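Local coordinates for protein 3-hexulose-6-phosphate isomerase (Methanocaldococcus jannaschii, PDB 1JEO) that catalyses the isomerisation between 3-hexulose 6-phosphate and fructose 6-phosphate, at residues L151-L154 against D155-A159. Residues are numbered along the deposited sequence; the frame is centred on the assembly and turned at random.
Sequences LIFL and DLVIA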
loop_
_atom_site.group_PDB
_atom_site.type_symbol
_atom_site.label_atom_id
_atom_site.label_comp_id
_atom_site.label_asym_id
_atom_site.label_seq_id
_atom_site.Cartn_x
_atom_site.Cartn_y
_atom_site.Cartn_z
ATOM N N LEU A 151 -6.666 1.044 -3.620
ATOM C CA LEU A 151 -6.986 2.307 -2.934
ATOM C C LEU A 151 -7.948 2.025 -1.785
ATOM O O LEU A 151 -7.720 2.479 -0.660
ATOM C CB LEU A 151 -7.621 3.338 -3.886
ATOM C CG LEU A 151 -8.061 4.695 -3.295
ATOM C CD1 LEU A 151 -6.865 5.468 -2.744
ATOM C CD2 LEU A 151 -8.791 5.528 -4.343
ATOM N N ILE A 152 -8.976 1.224 -2.069
ATOM C CA ILE A 152 -9.977 0.852 -1.069
ATOM C C ILE A 152 -9.343 0.031 0.063
ATOM O O ILE A 152 -9.572 0.340 1.229
ATOM C CB ILE A 152 -11.213 0.173 -1.733
ATOM C CG1 ILE A 152 -11.935 1.225 -2.584
ATOM C CG2 ILE A 152 -12.181 -0.390 -0.674
ATOM C CD1 ILE A 152 -12.981 0.705 -3.544
ATOM N N PHE A 153 -8.455 -0.906 -0.289
ATOM C CA PHE A 153 -7.740 -1.744 0.689
ATOM C C PHE A 153 -6.886 -0.867 1.611
ATOM O O PHE A 153 -6.921 -1.027 2.832
ATOM C CB PHE A 153 -6.844 -2.784 -0.025
ATOM C CG PHE A 153 -5.923 -3.561 0.902
ATOM C CD1 PHE A 153 -6.448 -4.476 1.844
ATOM C CD2 PHE A 153 -4.529 -3.346 0.866
ATOM C CE1 PHE A 153 -5.593 -5.162 2.742
ATOM C CE2 PHE A 153 -3.658 -4.026 1.759
ATOM C CZ PHE A 153 -4.190 -4.936 2.701
ATOM N N LEU A 154 -6.131 0.052 1.009
ATOM C CA LEU A 154 -5.257 0.954 1.753
ATOM C C LEU A 154 -5.999 1.916 2.673
ATOM O O LEU A 154 -5.485 2.275 3.728
ATOM C CB LEU A 154 -4.294 1.682 0.810
ATOM C CG LEU A 154 -3.239 0.751 0.193
ATOM C CD1 LEU A 154 -2.498 1.481 -0.899
ATOM C CD2 LEU A 154 -2.285 0.191 1.239
ATOM N N ASP A 155 -7.229 2.273 2.301
ATOM C CA ASP A 155 -8.065 3.140 3.134
ATOM C C ASP A 155 -8.648 2.315 4.284
ATOM O O ASP A 155 -8.879 2.848 5.369
ATOM C CB ASP A 155 -9.180 3.802 2.320
ATOM C CG ASP A 155 -8.672 4.931 1.420
ATOM O OD1 ASP A 155 -7.655 5.579 1.746
ATOM O OD2 ASP A 155 -9.319 5.189 0.388
ATOM N N LEU A 156 -8.827 1.008 4.055
ATOM C CA LEU A 156 -9.329 0.088 5.086
ATOM C C LEU A 156 -8.222 -0.200 6.109
ATOM O O LEU A 156 -8.513 -0.440 7.280
ATOM C CB LEU A 156 -9.855 -1.226 4.486
ATOM C CG LEU A 156 -11.111 -1.226 3.603
ATOM C CD1 LEU A 156 -11.392 -2.635 3.123
ATOM C CD2 LEU A 156 -12.308 -0.672 4.339
ATOM N N VAL A 157 -6.961 -0.120 5.669
ATOM C CA VAL A 157 -5.791 -0.315 6.541
ATOM C C VAL A 157 -5.720 0.902 7.474
ATOM O O VAL A 157 -5.526 0.749 8.684
ATOM C CB VAL A 157 -4.470 -0.466 5.714
ATOM C CG1 VAL A 157 -3.230 -0.461 6.612
ATOM C CG2 VAL A 157 -4.513 -1.764 4.921
ATOM N N ILE A 158 -5.958 2.089 6.910
ATOM C CA ILE A 158 -5.972 3.342 7.672
ATOM C C ILE A 158 -7.103 3.278 8.706
ATOM O O ILE A 158 -6.893 3.628 9.868
ATOM C CB ILE A 158 -6.153 4.576 6.732
ATOM C CG1 ILE A 158 -4.919 4.744 5.830
ATOM C CG2 ILE A 158 -6.419 5.854 7.535
ATOM C CD1 ILE A 158 -3.602 5.034 6.577
ATOM N N ALA A 159 -8.259 2.751 8.290
ATOM C CA ALA A 159 -9.433 2.595 9.160
ATOM C C ALA A 159 -9.100 1.703 10.351
ATOM O O ALA A 159 -9.428 2.039 11.490
ATOM C CB ALA A 159 -10.608 2.011 8.380
#
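Phe153 and Val157, one helical turn apart, form the tightly packed side of this helix. The methyl CG2 of Val157 lies over one face of the Phe153 ring, 4.0 Å from the ring centroid and 17° off its normal, a CH-pi contact displaced toward the rim, with CZ of Phe153 the nearest ring atom. With chi1 at 172° the Phe153 ring stands out beside its own carbonyl carbon, one face turned to the valine methyl. The beta-branch of valine puts a methyl close to the backbone, which suits a place one turn from a large ring and probably lets it sit on the face; both residues pack on Leu33 of helix 24-39. Leu154 and Ile158, also buried, instead meet Phe58 of helix 49-64, where their branched apolar chains touch the aromatic residue.

The partly exposed side is looser. Ile152 CG2 and Leu156 CD1 approach only to 4.5 Å, although Leu17 touches both side chains. Asp155 crosses Leu151 at an angle, its OD2 3.9 Å from CG of the leucine. OD2 also comes 3.3 Å from Leu151 O, two acceptors that cannot pair and probably repel each other mildly; a carboxylate suits this border better than the buried flank. An alanine here, lacking the carboxylate, is likely to leave the Leu151 side chain less covered and this border without its charge.

Backbone bonds run from Asp155 N to Leu151 O (3.0 Å), Leu156 N to Ile152 O, Val157 N to Phe153 O and Ile158 N to Leu154 O (3.2 Å). This i to i+4 ladder is characteristic of an alpha-helix, here packed against neighbouring helices in the layered alpha/beta SIS fold.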